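PDB 4FS7: uncharacterized protein, which is of unknown function but, as an extracellular leucine-rich repeat protein of the BspA type, probably binds other proteins. Local coordinates for residues 7-12 with 23-28; 62-67 with 86-91; 44-49 with 77-82. One frame throughout, in Å; residues are numbered along the deposited sequence. Where two conformers were deposited one is given.

The three contacts lie together near the N-terminal end of the elongated repeat protein, around one shared apolar core. Contact 1 pairs the two strands of a hairpin, contact 3 sets strand 42-45 beside strand 73-77, and contact 2 stacks two successive turns. The centres of contacts 1 and 2, and of contacts 1 and 3, are about 13 Å apart; those of contacts 2 and 3 are about 15 Å apart. Leu-25 of contact 1 touches both Phe-67 of contact 2 and Val-44 of contact 3, while Ile-62 CD1 lies 3.6 Å from Ile-78 CD1. Along the chain the segments of contacts 2 and 3 alternate.

Contact 1 (7-12 with 23-28); sequences DEITYN and SGLREF
Backbone hydrogen bonds join strand 9-12 to strand 23-25 in antiparallel fashion. Thr-10 N donates to Gly-24 O at 2.9 Å and nearly straight (171°), and Ser-23 N returns a bond to Thr-10 O. Because Ser-23 and Gly-24 both face Thr-10, this is a classic beta bulge. Glycine suits the bulge: at its backbone angles a side chain would be jammed against the preceding carbonyl oxygen. In the loop ends beyond, Arg-26 N reaches Glu-8 O at 2.8 Å, arriving above the carbonyl plane.

Side-chain hydroxyls add a polar row. Thr-10 OG1, held between its own N and C by a chi1 of 74°, meets Ser-23 OG tip to tip at 2.9 Å and also bonds a water. Asn-12 OD1 lies 3.1 Å from the same Ser-23 OG, while Asn-12 ND2 is bonded to Glu-21.

A salt bridge closes the exposed end. Arg-26 bends at chi3 and grips the Glu-8 carboxylate side-on with two nitrogens: NE meets Glu-8 OE1 at 3.1 Å, in the guanidinium plane but from above the carboxylate plane, and NH2 meets Glu-8 OE2 at 3.0 Å on the syn lone pair. The two planes are 66° apart, and Phe-28 CZ lies over one guanidinium face, displaced toward the rim.

Apolar contact is modest, Leu-25 CD2 touching Ile-9 CG1 at 4.2 Å. Both branched chains suit the apolar face of this hairpin, strands 9-13 and 19-25, where Ile-9 is buried and both pack on Val-44 of strand 42-45; strand 4-6 flanks 9-13, and strand 55-62 runs parallel to 19-25.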
ATOM      1  N   ASP A   7       9.304   4.964 -43.900  1.00 20.86           N
ATOM      2  CA  ASP A   7      10.372   4.170 -43.313  1.00 23.55           C
ATOM      3  C   ASP A   7       9.741   3.082 -42.420  1.00 24.09           C
ATOM      4  O   ASP A   7       8.897   2.293 -42.904  1.00 24.83           O
ATOM      5  CB  ASP A   7      11.398   5.075 -42.611  1.00 25.10           C
ATOM      6  CG  ASP A   7      12.049   6.074 -43.578  1.00 27.40           C
ATOM      7  OD1 ASP A   7      12.413   5.650 -44.697  1.00 35.39           O
ATOM      8  OD2 ASP A   7      12.179   7.280 -43.262  1.00 27.04           O
ATOM      9  N   GLU A   8      10.124   3.022 -41.145  1.00 23.19           N
ATOM     10  CA  GLU A   8       9.670   1.940 -40.275  1.00 22.70           C
ATOM     11  C   GLU A   8       8.375   2.251 -39.522  1.00 20.64           C
ATOM     12  O   GLU A   8       7.912   1.426 -38.751  1.00 22.66           O
ATOM     13  CB  GLU A   8      10.775   1.571 -39.270  1.00 26.69           C
ATOM     14  CG  GLU A   8      12.084   1.094 -39.903  1.00 34.07           C
ATOM     15  CD  GLU A   8      11.935  -0.211 -40.692  1.00 45.52           C
ATOM     16  OE1 GLU A   8      11.102  -1.074 -40.312  1.00 48.92           O
ATOM     17  OE2 GLU A   8      12.664  -0.374 -41.699  1.00 54.02           O
ATOM     18  N   ILE A   9       7.751   3.396 -39.770  1.00 19.45           N
ATOM     19  CA  ILE A   9       6.692   3.916 -38.886  1.00 18.47           C
ATOM     20  C   ILE A   9       5.384   4.101 -39.639  1.00 16.24           C
ATOM     21  O   ILE A   9       5.386   4.541 -40.809  1.00 17.56           O
ATOM     22  CB  ILE A   9       7.118   5.248 -38.257  1.00 16.91           C
ATOM     23  CG1 ILE A   9       8.433   5.026 -37.484  1.00 21.01           C
ATOM     24  CG2 ILE A   9       6.014   5.801 -37.299  1.00 18.13           C
ATOM     25  CD1 ILE A   9       9.098   6.289 -37.023  1.00 19.93           C
ATOM     26  N   THR A  10       4.270   3.759 -38.997  1.00 16.04           N
ATOM     27  CA  THR A  10       2.952   3.956 -39.568  1.00 15.82           C
ATOM     28  C   THR A  10       2.250   5.160 -38.933  1.00 16.70           C
ATOM     29  O   THR A  10       2.483   5.473 -37.760  1.00 15.26           O
ATOM     30  CB  THR A  10       2.046   2.693 -39.503  1.00 17.75           C
ATOM     31  OG1 THR A  10       1.586   2.473 -38.144  1.00 18.43           O
ATOM     32  CG2 THR A  10       2.798   1.490 -40.008  1.00 20.30           C
ATOM     33  N   TYR A  11       1.382   5.805 -39.715  1.00 14.93           N
ATOM     34  CA  TYR A  11       0.745   7.055 -39.386  1.00 14.63           C
ATOM     35  C   TYR A  11      -0.725   6.998 -39.685  1.00 15.40           C
ATOM     36  O   TYR A  11      -1.152   6.366 -40.682  1.00 18.03           O
ATOM     37  CB  TYR A  11       1.379   8.230 -40.160  1.00 14.37           C
ATOM     38  CG  TYR A  11       2.853   8.414 -39.862  1.00 13.16           C
ATOM     39  CD1 TYR A  11       3.237   9.218 -38.784  1.00 13.76           C
ATOM     40  CD2 TYR A  11       3.849   7.758 -40.569  1.00 14.61           C
ATOM     41  CE1 TYR A  11       4.550   9.382 -38.459  1.00 12.97           C
ATOM     42  CE2 TYR A  11       5.175   7.952 -40.273  1.00 14.29           C
ATOM     43  CZ  TYR A  11       5.528   8.731 -39.162  1.00 13.79           C
ATOM     44  OH  TYR A  11       6.877   8.867 -38.862  1.00 14.78           O
ATOM     45  N   ASN A  12      -1.487   7.703 -38.868  1.00 16.05           N
ATOM     46  CA  ASN A  12      -2.885   7.979 -39.112  1.00 16.74           C
ATOM     47  C   ASN A  12      -3.125   9.490 -39.181  1.00 17.13           C
ATOM     48  O   ASN A  12      -2.575  10.244 -38.385  1.00 17.33           O
ATOM     49  CB  ASN A  12      -3.801   7.406 -38.024  1.00 17.47           C
ATOM     50  CG  ASN A  12      -3.797   5.903 -37.958  1.00 21.65           C
ATOM     51  OD1 ASN A  12      -3.186   5.225 -38.756  1.00 26.82           O
ATOM     52  ND2 ASN A  12      -4.405   5.377 -36.897  1.00 30.96           N
ATOM     53  N   SER A  23       0.937   5.741 -35.421  1.00 15.03           N
ATOM     54  CA  SER A  23       0.008   4.676 -35.111  1.00 15.99           C
ATOM     55  C   SER A  23       0.665   3.326 -34.896  1.00 16.41           C
ATOM     56  O   SER A  23      -0.025   2.380 -34.493  1.00 22.12           O
ATOM     57  CB  SER A  23      -1.084   4.618 -36.151  1.00 18.80           C
ATOM     58  OG  SER A  23      -0.530   4.266 -37.392  1.00 20.93           O
ATOM     59  N   GLY A  24       1.963   3.212 -35.081  1.00 16.96           N
ATOM     60  CA  GLY A  24       2.626   1.933 -34.896  1.00 20.72           C
ATOM     61  C   GLY A  24       3.905   1.834 -35.689  1.00 17.76           C
ATOM     62  O   GLY A  24       4.404   2.823 -36.242  1.00 18.13           O
ATOM     63  N   LEU A  25       4.423   0.615 -35.751  1.00 19.85           N
ATOM     64  CA  LEU A  25       5.570   0.251 -36.552  1.00 20.95           C
ATOM     65  C   LEU A  25       5.153  -0.661 -37.687  1.00 22.90           C
ATOM     66  O   LEU A  25       4.187  -1.391 -37.587  1.00 24.22           O
ATOM     67  CB  LEU A  25       6.602  -0.513 -35.729  1.00 24.46           C
ATOM     68  CG  LEU A  25       7.365   0.299 -34.705  1.00 26.26           C
ATOM     69  CD1 LEU A  25       8.261  -0.604 -33.875  1.00 27.86           C
ATOM     70  CD2 LEU A  25       8.182   1.385 -35.406  1.00 26.95           C
ATOM     71  N   ARG A  26       5.914  -0.575 -38.768  1.00 25.48           N
ATOM     72  CA  ARG A  26       5.873  -1.551 -39.834  1.00 28.18           C
ATOM     73  C   ARG A  26       6.028  -2.964 -39.247  1.00 29.26           C
ATOM     74  O   ARG A  26       6.918  -3.222 -38.428  1.00 29.15           O
ATOM     75  CB  ARG A  26       6.998  -1.224 -40.822  1.00 30.52           C
ATOM     76  CG  ARG A  26       7.006  -2.010 -42.071  1.00 33.80           C
ATOM     77  CD  ARG A  26       7.931  -1.365 -43.074  1.00 37.58           C
ATOM     78  NE  ARG A  26       9.336  -1.685 -42.803  1.00 41.43           N
ATOM     79  CZ  ARG A  26      10.165  -2.313 -43.643  1.00 45.37           C
ATOM     80  NH1 ARG A  26       9.766  -2.706 -44.846  1.00 48.31           N
ATOM     81  NH2 ARG A  26      11.426  -2.543 -43.277  1.00 47.04           N
ATOM     82  N   GLU A  27       5.145  -3.856 -39.677  1.00 29.89           N
ATOM     83  CA  GLU A  27       5.130  -5.226 -39.188  0.50 29.15           C
ATOM     84  C   GLU A  27       5.275  -6.207 -40.337  1.00 30.43           C
ATOM     85  O   GLU A  27       4.630  -6.056 -41.376  1.00 30.93           O
ATOM     86  CB  GLU A  27       3.824  -5.490 -38.449  0.50 29.41           C
ATOM     87  CG  GLU A  27       3.671  -4.656 -37.173  0.50 31.39           C
ATOM     88  CD  GLU A  27       2.375  -4.939 -36.455  0.50 35.24           C
ATOM     89  OE1 GLU A  27       1.305  -4.494 -36.937  0.50 34.29           O
ATOM     90  OE2 GLU A  27       2.430  -5.614 -35.405  0.50 40.07           O
ATOM     91  N   PHE A  28       6.149  -7.189 -40.153  1.00 29.31           N
ATOM     92  CA  PHE A  28       6.205  -8.317 -41.104  1.00 31.07           C
ATOM     93  C   PHE A  28       5.249  -9.430 -40.653  1.00 34.04           C
ATOM     94  O   PHE A  28       5.222  -9.809 -39.455  1.00 35.88           O
ATOM     95  CB  PHE A  28       7.646  -8.798 -41.270  0.50 32.47           C
ATOM     96  CG  PHE A  28       8.562  -7.739 -41.814  0.50 35.48           C
ATOM     97  CD1 PHE A  28       9.205  -6.852 -40.959  0.50 36.27           C
ATOM     98  CD2 PHE A  28       8.739  -7.591 -43.181  0.50 37.70           C
ATOM     99  CE1 PHE A  28      10.022  -5.856 -41.453  0.50 36.36           C
ATOM    100  CE2 PHE A  28       9.565  -6.593 -43.686  0.50 37.19           C
ATOM    101  CZ  PHE A  28      10.207  -5.728 -42.819  0.50 37.06           C
TER
HETATM  102  O   HOH W   1       1.081  -0.223 -37.407  1.00 31.30           O

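Contact 2 (62-67 with 86-91); sequences IGYAAF and GEFAFE
The rings of Phe-67 and Phe-90 lie side by side and point the same way, with planes 19° apart but slid so that they barely overlap; Phe-67 CD2 comes within 3.7 Å of Phe-90 CE1. They belong to equivalent turns on successive coils of a leucine-rich repeat solenoid, with phenylalanines recurring at matching places. Over the centre of one Phe-90 face sits the methyl of Ala-89, while Ile-62 CD1 meets the Phe-90 ring at its edge, 4.0 Å from CZ. Ala-89 O lies at the edge of the Phe-67 ring, near its plane. Tyr-64 and Phe-88 form a second pair, side by side but oblique, and Glu-91 CD lies in plane at the edge of the Phe-88 ring; the Glu-91 carboxylate bonds Gln-68.

Gly-63 to Ala-66 and Gly-86 to Ala-89 are both type II beta turns, and their backbones are stitched together without forming regular strands. Gly-86 N donates to Ile-62 O at 2.8 Å. Ala-65 N reaches Glu-87 O at 2.9 Å, nearly along the C=O axis. Glycine suits Gly-86, since a CB there would clash with Tyr-64 N and Gly-63 C. Alanine suits Ala-89: its small methyl fits beside Ile-62 CG2 and still leaves the two turns close.

Tyr-64 and Phe-88 lie toward the outside. Tyr-64 CG is anti to its backbone N (chi1 -179°), which carries the ring obliquely across Glu-87 and brings its OH near Phe-88 CD1. Phe-67 instead turns inward to Val-22 and Leu-25 of strand 19-25, and the Phe-90 ring also meets that of Phe-113. The last link is Phe-67 N to Ala-89 O, 2.8 Å long and lying in the carbonyl plane, though bent to 140° at the hydrogen.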
ATOM      1  N   ILE A  62       1.320  10.633 -30.491  1.00 12.40           N
ATOM      2  CA  ILE A  62       1.463   9.182 -30.569  1.00 12.37           C
ATOM      3  C   ILE A  62       0.111   8.611 -30.197  1.00 12.87           C
ATOM      4  O   ILE A  62      -0.472   8.977 -29.170  1.00 13.67           O
ATOM      5  CB  ILE A  62       2.613   8.647 -29.683  1.00 12.93           C
ATOM      6  CG1 ILE A  62       3.953   9.201 -30.204  1.00 15.38           C
ATOM      7  CG2 ILE A  62       2.624   7.102 -29.668  1.00 13.50           C
ATOM      8  CD1 ILE A  62       5.074   8.937 -29.319  1.00 18.29           C
ATOM      9  N   GLY A  63      -0.400   7.739 -31.056  1.00 14.12           N
ATOM     10  CA  GLY A  63      -1.740   7.234 -30.884  1.00 14.83           C
ATOM     11  C   GLY A  63      -1.927   6.239 -29.738  1.00 14.90           C
ATOM     12  O   GLY A  63      -0.985   5.639 -29.243  1.00 15.43           O
ATOM     13  N   TYR A  64      -3.191   6.071 -29.392  1.00 15.91           N
ATOM     14  CA  TYR A  64      -3.620   5.033 -28.481  1.00 15.65           C
ATOM     15  C   TYR A  64      -2.998   3.676 -28.846  1.00 15.98           C
ATOM     16  O   TYR A  64      -3.114   3.211 -29.984  1.00 17.04           O
ATOM     17  CB  TYR A  64      -5.144   4.953 -28.536  1.00 18.42           C
ATOM     18  CG  TYR A  64      -5.799   3.935 -27.644  1.00 21.53           C
ATOM     19  CD1 TYR A  64      -5.974   2.625 -28.067  1.00 25.75           C
ATOM     20  CD2 TYR A  64      -6.248   4.290 -26.376  1.00 23.59           C
ATOM     21  CE1 TYR A  64      -6.603   1.683 -27.223  1.00 29.81           C
ATOM     22  CE2 TYR A  64      -6.880   3.356 -25.535  1.00 26.35           C
ATOM     23  CZ  TYR A  64      -7.033   2.068 -25.964  1.00 27.26           C
ATOM     24  OH  TYR A  64      -7.658   1.128 -25.132  1.00 33.77           O
ATOM     25  N   ALA A  65      -2.367   3.041 -27.864  1.00 14.73           N
ATOM     26  CA  ALA A  65      -1.771   1.724 -28.034  1.00 15.74           C
ATOM     27  C   ALA A  65      -0.830   1.600 -29.241  1.00 16.48           C
ATOM     28  O   ALA A  65      -0.623   0.508 -29.746  1.00 17.00           O
ATOM     29  CB  ALA A  65      -2.864   0.613 -28.057  1.00 16.89           C
ATOM     30  N   ALA A  66      -0.163   2.696 -29.625  1.00 15.01           N
ATOM     31  CA  ALA A  66       0.573   2.670 -30.886  1.00 14.79           C
ATOM     32  C   ALA A  66       1.676   1.611 -30.907  1.00 15.61           C
ATOM     33  O   ALA A  66       1.828   0.864 -31.894  1.00 17.59           O
ATOM     34  CB  ALA A  66       1.164   4.060 -31.170  1.00 16.87           C
ATOM     35  N   PHE A  67       2.414   1.493 -29.798  1.00 15.43           N
ATOM     36  CA  PHE A  67       3.519   0.541 -29.700  1.00 15.56           C
ATOM     37  C   PHE A  67       3.220  -0.614 -28.717  1.00 16.04           C
ATOM     38  O   PHE A  67       4.129  -1.315 -28.280  1.00 18.02           O
ATOM     39  CB  PHE A  67       4.836   1.211 -29.320  1.00 15.70           C
ATOM     40  CG  PHE A  67       5.327   2.190 -30.340  1.00 16.57           C
ATOM     41  CD1 PHE A  67       6.055   1.773 -31.437  1.00 20.76           C
ATOM     42  CD2 PHE A  67       5.009   3.531 -30.206  1.00 17.42           C
ATOM     43  CE1 PHE A  67       6.486   2.717 -32.367  1.00 22.73           C
ATOM     44  CE2 PHE A  67       5.403   4.452 -31.109  1.00 17.87           C
ATOM     45  CZ  PHE A  67       6.158   4.053 -32.204  1.00 20.71           C
ATOM     46  N   GLY A  86      -0.885   8.768 -26.378  1.00 14.72           N
ATOM     47  CA  GLY A  86      -2.129   8.059 -26.043  1.00 13.89           C
ATOM     48  C   GLY A  86      -1.938   7.091 -24.885  1.00 13.12           C
ATOM     49  O   GLY A  86      -0.823   6.651 -24.589  1.00 12.92           O
ATOM     50  N   GLU A  87      -3.077   6.708 -24.330  1.00 14.86           N
ATOM     51  CA  GLU A  87      -3.096   5.614 -23.334  1.00 13.23           C
ATOM     52  C   GLU A  87      -2.501   4.352 -23.963  1.00 13.70           C
ATOM     53  O   GLU A  87      -2.620   4.130 -25.193  1.00 14.32           O
ATOM     54  CB  GLU A  87      -4.509   5.307 -22.841  0.50 14.66           C
ATOM     55  CG  GLU A  87      -5.130   6.403 -22.060  0.50 16.17           C
ATOM     56  CD  GLU A  87      -6.420   5.958 -21.414  0.50 18.98           C
ATOM     57  OE1 GLU A  87      -6.883   4.855 -21.763  0.50 24.07           O
ATOM     58  OE2 GLU A  87      -6.942   6.696 -20.555  0.50 21.60           O
ATOM     59  N   PHE A  88      -1.880   3.526 -23.138  1.00 13.21           N
ATOM     60  CA  PHE A  88      -1.311   2.259 -23.581  1.00 14.30           C
ATOM     61  C   PHE A  88      -0.202   2.379 -24.646  1.00 13.18           C
ATOM     62  O   PHE A  88       0.189   1.371 -25.213  1.00 13.76           O
ATOM     63  CB  PHE A  88      -2.379   1.263 -24.069  0.50 15.32           C
ATOM     64  CG  PHE A  88      -3.332   0.839 -23.011  0.50 13.33           C
ATOM     65  CD1 PHE A  88      -4.433   1.595 -22.753  0.50 14.95           C
ATOM     66  CD2 PHE A  88      -3.128  -0.313 -22.286  0.50 15.74           C
ATOM     67  CE1 PHE A  88      -5.340   1.233 -21.776  0.50 17.67           C
ATOM     68  CE2 PHE A  88      -4.043  -0.690 -21.302  0.50 15.26           C
ATOM     69  CZ  PHE A  88      -5.146   0.105 -21.050  0.50 14.67           C
ATOM     70  N   ALA A  89       0.346   3.583 -24.862  1.00 12.95           N
ATOM     71  CA  ALA A  89       1.179   3.757 -26.056  1.00 13.16           C
ATOM     72  C   ALA A  89       2.396   2.830 -26.120  1.00 13.09           C
ATOM     73  O   ALA A  89       2.775   2.388 -27.207  1.00 14.41           O
ATOM     74  CB  ALA A  89       1.576   5.225 -26.193  1.00 13.55           C
ATOM     75  N   PHE A  90       3.027   2.544 -24.975  1.00 12.54           N
ATOM     76  CA  PHE A  90       4.214   1.709 -24.931  1.00 13.52           C
ATOM     77  C   PHE A  90       3.966   0.511 -24.000  1.00 13.79           C
ATOM     78  O   PHE A  90       4.906  -0.053 -23.478  1.00 15.19           O
ATOM     79  CB  PHE A  90       5.445   2.518 -24.482  1.00 13.69           C
ATOM     80  CG  PHE A  90       5.527   3.861 -25.135  1.00 13.11           C
ATOM     81  CD1 PHE A  90       5.829   4.008 -26.474  1.00 16.01           C
ATOM     82  CD2 PHE A  90       5.273   4.971 -24.414  1.00 14.29           C
ATOM     83  CE1 PHE A  90       5.840   5.293 -27.050  1.00 13.91           C
ATOM     84  CE2 PHE A  90       5.305   6.223 -24.957  1.00 16.69           C
ATOM     85  CZ  PHE A  90       5.563   6.387 -26.278  1.00 14.38           C
ATOM     86  N   GLU A  91       2.703   0.119 -23.824  1.00 14.52           N
ATOM     87  CA  GLU A  91       2.369  -0.965 -22.907  0.50 14.72           C
ATOM     88  C   GLU A  91       3.084  -2.236 -23.364  1.00 15.44           C
ATOM     89  O   GLU A  91       3.032  -2.594 -24.553  1.00 17.21           O
ATOM     90  CB  GLU A  91       0.864  -1.176 -22.850  0.50 15.60           C
ATOM     91  CG  GLU A  91       0.413  -1.949 -21.609  0.50 17.21           C
ATOM     92  CD  GLU A  91      -0.897  -2.663 -21.783  0.50 24.44           C
ATOM     93  OE1 GLU A  91      -1.078  -3.318 -22.841  0.50 23.50           O
ATOM     94  OE2 GLU A  91      -1.731  -2.574 -20.844  0.50 26.28           O
TER

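Contact 3 (44-49 with 77-82); sequences VNIPPV and KIPSTV
Lys-77 N makes one bond across the contact, to Val-44 O at 2.9 Å, straight at 174° and nearly along the C=O axis. Lys-77 O in turn accepts one, from Ile-46 N at 3.0 Å, in the carbonyl plane. The two bonds straddle Asn-45, as a parallel bridge requires, and pair strands 42-45 and 73-77 side by side in the parallel sheet at the N-terminal end of the leucine-rich repeat solenoid.

Asn-45 and Lys-77 point to the same exposed face, where polar side chains are at home. The Lys-77 chain runs extended beyond CG, and its CD passes 3.5 Å from Asn-45 ND2, crossing the amide obliquely.

After the bridge, prolines take over, each without an N-H to continue the ladder. The Pro-79 ring lies against the Ile-46 backbone, its CD 3.2 Å from Ile-46 O, and crosses the Ile-46 side chain at about a right angle, CD being 3.6 Å from Ile-46 CG2. Pro-48 CB meets Pro-79 CB at 4.0 Å. Thr-81 OG1 touches Pro-48 CB at 3.6 Å, but its hydrogen bond goes to Val-59 O.

Ile-46 has a branched shape suited to its place: CG2 meets the proline while CD1 reaches Ile-78 CG1. An alanine here would remove both branches and would probably loosen the packing against Pro-79 and Ile-78.

Strand 42-45 is outermost in this three-stranded sheet, followed by 73-77 and then 98-99. On the buried side, Ile-46 packs on Val-59 and Ile-62 of strand 55-62, and Val-44 on Ile-9 and Leu-25 of the hairpin strands 9-13 and 19-25.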
ATOM      1  N   VAL A  44      13.587   3.224 -32.785  1.00 19.66           N
ATOM      2  CA  VAL A  44      12.491   3.850 -33.528  1.00 18.22           C
ATOM      3  C   VAL A  44      12.710   5.341 -33.482  1.00 18.10           C
ATOM      4  O   VAL A  44      12.650   5.968 -32.423  1.00 18.24           O
ATOM      5  CB  VAL A  44      11.134   3.498 -32.939  1.00 19.14           C
ATOM      6  CG1 VAL A  44       9.979   4.204 -33.659  1.00 21.47           C
ATOM      7  CG2 VAL A  44      10.914   1.995 -32.994  1.00 23.52           C
ATOM      8  N   ASN A  45      12.983   5.927 -34.645  1.00 18.62           N
ATOM      9  CA  ASN A  45      13.321   7.314 -34.738  1.00 16.44           C
ATOM     10  C   ASN A  45      12.159   8.100 -35.346  1.00 15.26           C
ATOM     11  O   ASN A  45      11.990   8.093 -36.579  1.00 18.18           O
ATOM     12  CB  ASN A  45      14.583   7.438 -35.573  1.00 19.88           C
ATOM     13  CG  ASN A  45      15.365   8.629 -35.216  1.00 25.14           C
ATOM     14  OD1 ASN A  45      14.790   9.697 -34.930  1.00 27.86           O
ATOM     15  ND2 ASN A  45      16.703   8.482 -35.191  1.00 27.72           N
ATOM     16  N   ILE A  46      11.314   8.733 -34.526  1.00 13.88           N
ATOM     17  CA  ILE A  46      10.113   9.343 -35.036  1.00 12.68           C
ATOM     18  C   ILE A  46      10.447  10.754 -35.559  1.00 12.73           C
ATOM     19  O   ILE A  46      10.932  11.592 -34.805  1.00 13.65           O
ATOM     20  CB  ILE A  46       9.008   9.451 -33.947  1.00 13.07           C
ATOM     21  CG1 ILE A  46       8.617   8.057 -33.411  1.00 14.03           C
ATOM     22  CG2 ILE A  46       7.814  10.236 -34.464  1.00 13.70           C
ATOM     23  CD1 ILE A  46       7.751   8.084 -32.157  1.00 14.66           C
ATOM     24  N   PRO A  47      10.157  11.031 -36.836  1.00 12.79           N
ATOM     25  CA  PRO A  47      10.459  12.367 -37.370  1.00 12.40           C
ATOM     26  C   PRO A  47       9.385  13.381 -36.961  1.00 12.63           C
ATOM     27  O   PRO A  47       8.229  13.015 -36.652  1.00 12.75           O
ATOM     28  CB  PRO A  47      10.465  12.115 -38.871  1.00 14.63           C
ATOM     29  CG  PRO A  47       9.405  11.048 -39.060  1.00 16.54           C
ATOM     30  CD  PRO A  47       9.600  10.145 -37.870  1.00 13.76           C
ATOM     31  N   PRO A  48       9.710  14.684 -37.036  1.00 12.14           N
ATOM     32  CA  PRO A  48       8.735  15.729 -36.706  1.00 12.32           C
ATOM     33  C   PRO A  48       7.765  16.052 -37.836  1.00 12.62           C
ATOM     34  O   PRO A  48       6.697  16.640 -37.595  1.00 13.13           O
ATOM     35  CB  PRO A  48       9.613  16.939 -36.419  1.00 13.92           C
ATOM     36  CG  PRO A  48      10.861  16.694 -37.196  1.00 14.77           C
ATOM     37  CD  PRO A  48      11.075  15.233 -37.152  1.00 13.71           C
ATOM     38  N   VAL A  49       8.159  15.678 -39.055  1.00 13.36           N
ATOM     39  CA  VAL A  49       7.415  15.972 -40.294  1.00 13.23           C
ATOM     40  C   VAL A  49       7.574  14.792 -41.228  1.00 13.29           C
ATOM     41  O   VAL A  49       8.665  14.208 -41.313  1.00 15.04           O
ATOM     42  CB  VAL A  49       7.919  17.277 -41.003  1.00 16.03           C
ATOM     43  CG1 VAL A  49       7.132  17.519 -42.288  1.00 19.49           C
ATOM     44  CG2 VAL A  49       7.817  18.460 -40.124  1.00 19.10           C
ATOM     45  N   LYS A  77      12.836   7.518 -30.028  1.00 13.84           N
ATOM     46  CA  LYS A  77      13.186   8.926 -30.075  0.50 13.44           C
ATOM     47  C   LYS A  77      11.948   9.705 -30.504  1.00 13.14           C
ATOM     48  O   LYS A  77      11.437   9.507 -31.617  1.00 13.49           O
ATOM     49  CB  LYS A  77      14.344   9.139 -31.056  0.50 15.08           C
ATOM     50  CG  LYS A  77      15.611   8.316 -30.745  0.50 15.64           C
ATOM     51  CD  LYS A  77      16.715   8.610 -31.737  0.50 21.49           C
ATOM     52  CE  LYS A  77      18.082   8.457 -31.129  0.50 25.03           C
ATOM     53  NZ  LYS A  77      19.100   9.261 -31.874  0.50 22.38           N
ATOM     54  N   ILE A  78      11.474  10.588 -29.644  1.00 12.79           N
ATOM     55  CA  ILE A  78      10.259  11.327 -29.874  1.00 11.74           C
ATOM     56  C   ILE A  78      10.590  12.797 -30.144  1.00 11.94           C
ATOM     57  O   ILE A  78      11.253  13.420 -29.337  1.00 12.99           O
ATOM     58  CB  ILE A  78       9.285  11.218 -28.674  1.00 11.26           C
ATOM     59  CG1 ILE A  78       8.994   9.761 -28.309  1.00 13.15           C
ATOM     60  CG2 ILE A  78       7.997  11.961 -28.970  1.00 12.09           C
ATOM     61  CD1 ILE A  78       7.947   9.524 -27.171  1.00 14.92           C
ATOM     62  N   PRO A  79      10.146  13.357 -31.280  1.00 11.84           N
ATOM     63  CA  PRO A  79      10.494  14.730 -31.596  1.00 11.98           C
ATOM     64  C   PRO A  79       9.688  15.732 -30.760  1.00 11.25           C
ATOM     65  O   PRO A  79       8.642  15.405 -30.214  1.00 11.83           O
ATOM     66  CB  PRO A  79      10.117  14.840 -33.083  1.00 13.22           C
ATOM     67  CG  PRO A  79       8.950  13.914 -33.212  1.00 12.76           C
ATOM     68  CD  PRO A  79       9.295  12.755 -32.308  1.00 12.17           C
ATOM     69  N   SER A  80      10.151  16.974 -30.704  1.00 11.90           N
ATOM     70  CA  SER A  80       9.554  17.995 -29.859  1.00 12.40           C
ATOM     71  C   SER A  80       8.154  18.379 -30.251  1.00 12.54           C
ATOM     72  O   SER A  80       7.428  19.021 -29.487  1.00 14.06           O
ATOM     73  CB  SER A  80      10.416  19.238 -29.833  1.00 13.81           C
ATOM     74  OG  SER A  80      10.398  19.891 -31.095  1.00 14.37           O
ATOM     75  N   THR A  81       7.785  18.003 -31.473  1.00 12.48           N
ATOM     76  CA  THR A  81       6.487  18.306 -32.015  1.00 12.56           C
ATOM     77  C   THR A  81       5.355  17.453 -31.453  1.00 12.50           C
ATOM     78  O   THR A  81       4.180  17.826 -31.570  1.00 13.43           O
ATOM     79  CB  THR A  81       6.501  18.185 -33.553  1.00 14.17           C
ATOM     80  OG1 THR A  81       6.982  16.886 -33.919  1.00 13.92           O
ATOM     81  CG2 THR A  81       7.468  19.258 -34.132  1.00 16.55           C
ATOM     82  N   VAL A  82       5.708  16.332 -30.822  1.00 11.27           N
ATOM     83  CA  VAL A  82       4.717  15.474 -30.203  1.00 12.77           C
ATOM     84  C   VAL A  82       4.279  16.094 -28.897  1.00 12.91           C
ATOM     85  O   VAL A  82       5.067  16.264 -27.983  1.00 16.06           O
ATOM     86  CB  VAL A  82       5.256  14.044 -30.030  1.00 12.69           C
ATOM     87  CG1 VAL A  82       4.392  13.219 -29.062  1.00 13.97           C
ATOM     88  CG2 VAL A  82       5.354  13.329 -31.373  1.00 13.37           C
TER